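Local coordinates for protein sgbp-b (Bacteroides uniformis, PDB 7K44) that probably binds xyloglucan at the cell surface as a surface glycan-binding protein of a xyloglucan utilization locus, at residues N148-V162 with P181-M195. Sequence-based numbering, arbitrary orientation. Where two conformers were deposited one is given.
Sequences NFMDIVSITMGNRSV and PRAPQGTCSLAITTM
Arg160, Met157 and Pro181 have the most surface buried where strand 152-157 pairs antiparallel with strand 188-194, inside one sheet of the immunoglobulin-like IPT/TIG domain. Arg160 closes the type II' turn that begins at Met157 and reaches across to the 181-184 loop. Its chain bends at chi2 (-80°), which lays CG and CD along the Arg182 carbonyl and brings NE to Ala183 O at 2.8 Å; that donor stands above the carbonyl plane, 57° out of it. NH2 adds a weak bond to the same oxygen. The Arg182 guanidinium lies flat over one face of the Arg160 group, planes 24° apart, a stack of like charges. Cut back to an alanine here, the chain would probably leave Ala183 O without this donor and the Arg182 guanidinium without its stacking partner. On the buried face, Met157, in the conformer given, bends at chi3 and sets its sulfur against the Pro181 ring, SD to CD 4.0 Å, while CE runs beside Leu190 CD1 at 3.6 Å. Its CB and CG rest near Pro184 CG, and Phe178 of the facing sheet and Phe204 of the adjacent strand 197-204 also touch it. Val162 CG2 also meets Pro181 CD. Further along, Ile155 and Ile192 continue this apolar layer, and Ile192 CD1 approaches Phe149 CE1. On the other face, one water joins Ser154 OG to Thr193 OG1, which also bonds to Thr198, and another joins Thr156 OG1 to Ser189 O. Backbone bonds, the straightest being Thr193 N to Ser154 O, hold the strands together, and a classic beta bulge shifts the register by one. There Thr193 O accepts two N-H groups, from Val153 N at 2.7 Å and Ser154 N at 3.1 Å.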
loop_
_atom_site.group_PDB
_atom_site.type_symbol
_atom_site.label_atom_id
_atom_site.label_comp_id
_atom_site.label_asym_id
_atom_site.label_seq_id
_atom_site.Cartn_x
_atom_site.Cartn_y
_atom_site.Cartn_z
ATOM N N ASN A 148 -13.656 -3.925 4.860
ATOM C CA ASN A 148 -14.393 -5.191 4.846
ATOM C C ASN A 148 -13.534 -6.387 4.434
ATOM O O ASN A 148 -13.937 -7.222 3.620
ATOM C CB ASN A 148 -15.679 -5.077 4.033
ATOM C CG ASN A 148 -16.604 -4.047 4.614
ATOM O OD1 ASN A 148 -17.045 -4.183 5.755
ATOM N ND2 ASN A 148 -16.853 -2.981 3.871
ATOM N N PHE A 149 -12.346 -6.480 5.037
ATOM C CA PHE A 149 -11.410 -7.575 4.805
ATOM C C PHE A 149 -11.685 -8.813 5.675
ATOM O O PHE A 149 -10.807 -9.669 5.827
ATOM C CB PHE A 149 -9.968 -7.097 5.031
ATOM C CG PHE A 149 -9.455 -6.117 3.995
ATOM C CD1 PHE A 149 -10.028 -6.020 2.737
ATOM C CD2 PHE A 149 -8.374 -5.297 4.297
ATOM C CE1 PHE A 149 -9.536 -5.120 1.798
ATOM C CE2 PHE A 149 -7.867 -4.398 3.363
ATOM C CZ PHE A 149 -8.448 -4.307 2.111
ATOM N N MET A 150 -12.873 -8.929 6.249
ATOM C CA MET A 150 -13.221 -10.084 7.063
ATOM C C MET A 150 -13.404 -11.325 6.193
ATOM O O MET A 150 -13.841 -11.244 5.044
ATOM C CB MET A 150 -14.555 -9.800 7.742
ATOM C CG MET A 150 -15.573 -9.255 6.732
ATOM S SD MET A 150 -16.766 -8.079 7.357
ATOM C CE MET A 150 -15.729 -6.679 7.718
ATOM N N ASP A 151 -13.080 -12.488 6.758
ATOM C CA ASP A 151 -13.334 -13.784 6.123
ATOM C C ASP A 151 -12.670 -13.877 4.749
ATOM O O ASP A 151 -13.313 -14.132 3.728
ATOM C CB ASP A 151 -14.832 -14.092 6.047
ATOM C CG ASP A 151 -15.502 -14.042 7.397
ATOM O OD1 ASP A 151 -14.899 -14.526 8.380
ATOM O OD2 ASP A 151 -16.625 -13.512 7.476
ATOM N N ILE A 152 -11.354 -13.682 4.749
ATOM C CA ILE A 152 -10.599 -13.718 3.505
ATOM C C ILE A 152 -10.566 -15.134 2.950
ATOM O O ILE A 152 -10.317 -16.106 3.680
ATOM C CB ILE A 152 -9.181 -13.171 3.716
ATOM C CG1 ILE A 152 -9.226 -11.658 3.874
ATOM C CG2 ILE A 152 -8.274 -13.548 2.537
ATOM C CD1 ILE A 152 -7.887 -11.052 4.113
ATOM N N VAL A 153 -10.811 -15.253 1.650
ATOM C CA VAL A 153 -10.719 -16.519 0.942
ATOM C C VAL A 153 -9.424 -16.625 0.148
ATOM O O VAL A 153 -8.793 -17.682 0.123
ATOM C CB VAL A 153 -11.953 -16.695 0.031
ATOM C CG1 VAL A 153 -11.793 -17.905 -0.865
ATOM C CG2 VAL A 153 -13.211 -16.818 0.877
ATOM N N SER A 154 -9.011 -15.542 -0.506
ATOM C CA SER A 154 -7.822 -15.611 -1.338
ATOM C C SER A 154 -7.323 -14.204 -1.607
ATOM O O SER A 154 -8.079 -13.232 -1.551
ATOM C CB SER A 154 -8.104 -16.319 -2.668
ATOM O OG SER A 154 -9.061 -15.598 -3.431
ATOM N N ILE A 155 -6.022 -14.115 -1.888
ATOM C CA ILE A 155 -5.406 -12.919 -2.446
ATOM C C ILE A 155 -4.627 -13.365 -3.672
ATOM O O ILE A 155 -3.745 -14.229 -3.574
ATOM C CB ILE A 155 -4.494 -12.213 -1.431
ATOM C CG1 ILE A 155 -5.271 -11.897 -0.152
ATOM C CG2 ILE A 155 -3.917 -10.937 -2.049
ATOM C CD1 ILE A 155 -4.464 -11.192 0.909
ATOM N N THR A 156 -4.970 -12.805 -4.829
ATOM C CA THR A 156 -4.460 -13.297 -6.097
ATOM C C THR A 156 -3.945 -12.144 -6.951
ATOM O O THR A 156 -4.324 -10.980 -6.779
ATOM C CB THR A 156 -5.539 -14.065 -6.870
ATOM O OG1 THR A 156 -6.628 -13.184 -7.167
ATOM C CG2 THR A 156 -6.062 -15.230 -6.031
ATOM N N MET A 157 -3.080 -12.502 -7.896
ATOM C CA MET A 157 -2.500 -11.537 -8.830
ATOM C C MET A 157 -2.183 -12.321 -10.099
ATOM O O MET A 157 -1.197 -13.058 -10.143
ATOM C CB MET A 157 -1.247 -10.906 -8.241
ATOM C CG MET A 157 -0.429 -11.869 -7.401
ATOM S SD MET A 157 0.845 -11.062 -6.423
ATOM C CE MET A 157 -0.125 -10.039 -5.329
ATOM N N GLY A 158 -3.019 -12.162 -11.115
ATOM C CA GLY A 158 -2.822 -12.982 -12.300
ATOM C C GLY A 158 -2.991 -14.446 -11.935
ATOM O O GLY A 158 -3.961 -14.837 -11.278
ATOM N N ASN A 159 -2.023 -15.270 -12.333
ATOM C CA ASN A 159 -2.048 -16.693 -12.023
ATOM C C ASN A 159 -1.270 -17.045 -10.756
ATOM O O ASN A 159 -0.879 -18.203 -10.581
ATOM C CB ASN A 159 -1.536 -17.502 -13.215
ATOM C CG ASN A 159 -0.077 -17.237 -13.503
ATOM O OD1 ASN A 159 0.459 -16.187 -13.139
ATOM N ND2 ASN A 159 0.580 -18.189 -14.157
ATOM N N ARG A 160 -1.045 -16.083 -9.864
ATOM C CA ARG A 160 -0.373 -16.322 -8.593
ATOM C C ARG A 160 -1.354 -16.130 -7.447
ATOM O O ARG A 160 -2.236 -15.272 -7.510
ATOM C CB ARG A 160 0.789 -15.345 -8.387
ATOM C CG ARG A 160 1.790 -15.295 -9.522
ATOM C CD ARG A 160 2.776 -16.463 -9.459
ATOM N NE ARG A 160 3.684 -16.409 -10.599
ATOM C CZ ARG A 160 3.528 -17.121 -11.709
ATOM N NH1 ARG A 160 2.507 -17.960 -11.819
ATOM N NH2 ARG A 160 4.395 -16.996 -12.706
ATOM N N SER A 161 -1.181 -16.911 -6.381
ATOM C CA SER A 161 -2.035 -16.811 -5.204
ATOM C C SER A 161 -1.176 -16.738 -3.950
ATOM O O SER A 161 -0.187 -17.462 -3.821
ATOM C CB SER A 161 -3.004 -18.005 -5.108
ATOM O OG SER A 161 -4.025 -17.778 -4.145
ATOM N N VAL A 162 -1.573 -15.871 -3.026
ATOM C CA VAL A 162 -0.792 -15.583 -1.829
ATOM C C VAL A 162 -0.927 -16.725 -0.827
ATOM O O VAL A 162 -2.019 -17.274 -0.621
ATOM C CB VAL A 162 -1.279 -14.256 -1.225
ATOM C CG1 VAL A 162 -0.738 -14.052 0.177
ATOM C CG2 VAL A 162 -0.913 -13.092 -2.140
ATOM N N PRO A 181 4.299 -13.304 -3.298
ATOM C CA PRO A 181 4.742 -14.592 -3.845
ATOM C C PRO A 181 5.591 -14.418 -5.095
ATOM O O PRO A 181 6.014 -13.302 -5.418
ATOM C CB PRO A 181 3.418 -15.291 -4.175
ATOM C CG PRO A 181 2.488 -14.164 -4.505
ATOM C CD PRO A 181 2.883 -13.020 -3.609
ATOM N N ARG A 182 5.848 -15.520 -5.803
ATOM C CA ARG A 182 6.510 -15.452 -7.098
ATOM C C ARG A 182 5.795 -14.452 -7.996
ATOM O O ARG A 182 4.566 -14.372 -8.001
ATOM C CB ARG A 182 6.474 -16.830 -7.759
ATOM C CG ARG A 182 7.396 -16.965 -8.951
ATOM C CD ARG A 182 7.811 -18.410 -9.141
ATOM N NE ARG A 182 6.880 -19.118 -10.015
ATOM C CZ ARG A 182 5.892 -19.897 -9.584
ATOM N NH1 ARG A 182 5.701 -20.070 -8.280
ATOM N NH2 ARG A 182 5.094 -20.503 -10.454
ATOM N N ALA A 183 6.581 -13.704 -8.759
ATOM C CA ALA A 183 6.053 -12.595 -9.539
ATOM C C ALA A 183 5.073 -13.088 -10.602
ATOM O O ALA A 183 5.287 -14.140 -11.214
ATOM C CB ALA A 183 7.206 -11.863 -10.228
ATOM N N PRO A 184 3.997 -12.346 -10.856
ATOM C CA PRO A 184 3.157 -12.602 -12.033
ATOM C C PRO A 184 3.953 -12.443 -13.323
ATOM O O PRO A 184 5.052 -11.895 -13.346
ATOM C CB PRO A 184 2.088 -11.505 -11.943
ATOM C CG PRO A 184 2.135 -11.014 -10.535
ATOM C CD PRO A 184 3.536 -11.189 -10.071
ATOM N N GLN A 185 3.359 -12.912 -14.422
ATOM C CA GLN A 185 4.010 -12.857 -15.729
ATOM C C GLN A 185 3.894 -11.493 -16.402
ATOM O O GLN A 185 4.635 -11.223 -17.356
ATOM C CB GLN A 185 3.429 -13.933 -16.649
ATOM N N GLY A 186 2.993 -10.639 -15.934
ATOM C CA GLY A 186 2.794 -9.333 -16.527
ATOM C C GLY A 186 1.612 -8.631 -15.886
ATOM O O GLY A 186 1.080 -9.080 -14.863
ATOM N N THR A 187 1.208 -7.519 -16.509
ATOM C CA THR A 187 0.128 -6.702 -15.967
ATOM C C THR A 187 -1.099 -7.563 -15.694
ATOM O O THR A 187 -1.534 -8.334 -16.553
ATOM C CB THR A 187 -0.243 -5.574 -16.942
ATOM O OG1 THR A 187 0.911 -4.767 -17.209
ATOM C CG2 THR A 187 -1.345 -4.688 -16.346
ATOM N N CYS A 188 -1.646 -7.435 -14.492
ATOM C CA CYS A 188 -2.811 -8.224 -14.113
ATOM C C CYS A 188 -3.603 -7.431 -13.082
ATOM O O CYS A 188 -3.369 -6.237 -12.874
ATOM C CB CYS A 188 -2.362 -9.572 -13.536
ATOM S SG CYS A 188 -1.188 -9.382 -12.145
ATOM N N SER A 189 -4.561 -8.095 -12.438
ATOM C CA SER A 189 -5.336 -7.503 -11.360
ATOM C C SER A 189 -4.899 -8.127 -10.043
ATOM O O SER A 189 -4.742 -9.349 -9.954
ATOM C CB SER A 189 -6.836 -7.753 -11.554
ATOM O OG SER A 189 -7.365 -6.921 -12.575
ATOM N N LEU A 190 -4.672 -7.282 -9.045
ATOM C CA LEU A 190 -4.611 -7.729 -7.662
ATOM C C LEU A 190 -6.039 -7.873 -7.157
ATOM O O LEU A 190 -6.851 -6.960 -7.313
ATOM C CB LEU A 190 -3.881 -6.683 -6.824
ATOM C CG LEU A 190 -3.928 -6.870 -5.308
ATOM C CD1 LEU A 190 -3.160 -8.115 -4.913
ATOM C CD2 LEU A 190 -3.386 -5.623 -4.592
ATOM N N ALA A 191 -6.355 -9.023 -6.568
ATOM C CA ALA A 191 -7.723 -9.294 -6.137
ATOM C C ALA A 191 -7.704 -9.858 -4.729
ATOM O O ALA A 191 -6.970 -10.812 -4.449
ATOM C CB ALA A 191 -8.408 -10.281 -7.084
ATOM N N ILE A 192 -8.505 -9.268 -3.849
ATOM C CA ILE A 192 -8.755 -9.814 -2.523
ATOM C C ILE A 192 -10.187 -10.327 -2.517
ATOM O O ILE A 192 -11.126 -9.566 -2.780
ATOM C CB ILE A 192 -8.558 -8.768 -1.421
ATOM C CG1 ILE A 192 -7.109 -8.274 -1.389
ATOM C CG2 ILE A 192 -8.963 -9.362 -0.069
ATOM C CD1 ILE A 192 -6.908 -7.130 -0.400
ATOM N N THR A 193 -10.352 -11.611 -2.248
ATOM C CA THR A 193 -11.663 -12.239 -2.230
ATOM C C THR A 193 -11.987 -12.638 -0.801
ATOM O O THR A 193 -11.177 -13.293 -0.135
ATOM C CB THR A 193 -11.695 -13.462 -3.145
ATOM O OG1 THR A 193 -11.490 -13.053 -4.502
ATOM C CG2 THR A 193 -13.048 -14.166 -3.049
ATOM N N THR A 194 -13.157 -12.231 -0.333
ATOM C CA THR A 194 -13.685 -12.637 0.957
ATOM C C THR A 194 -14.985 -13.392 0.715
ATOM O O THR A 194 -15.477 -13.480 -0.413
ATOM C CB THR A 194 -13.965 -11.416 1.832
ATOM O OG1 THR A 194 -15.016 -10.648 1.243
ATOM C CG2 THR A 194 -12.736 -10.528 1.973
ATOM N N MET A 195 -15.564 -13.906 1.801
ATOM C CA MET A 195 -16.895 -14.497 1.700
ATOM C C MET A 195 -17.935 -13.489 1.223
ATOM O O MET A 195 -18.980 -13.893 0.698
ATOM C CB MET A 195 -17.294 -15.129 3.036
ATOM C CG MET A 195 -16.440 -16.332 3.405
ATOM S SD MET A 195 -16.576 -17.660 2.202
ATOM C CE MET A 195 -18.248 -18.238 2.510
HETATM O O HOH W 1 -16.195 -8.538 2.627
HETATM O O HOH W 2 -8.713 -13.275 -4.889
HETATM O O HOH W 3 -6.394 -11.507 -9.376
HETATM O O HOH W 4 -5.332 -10.946 -13.162
#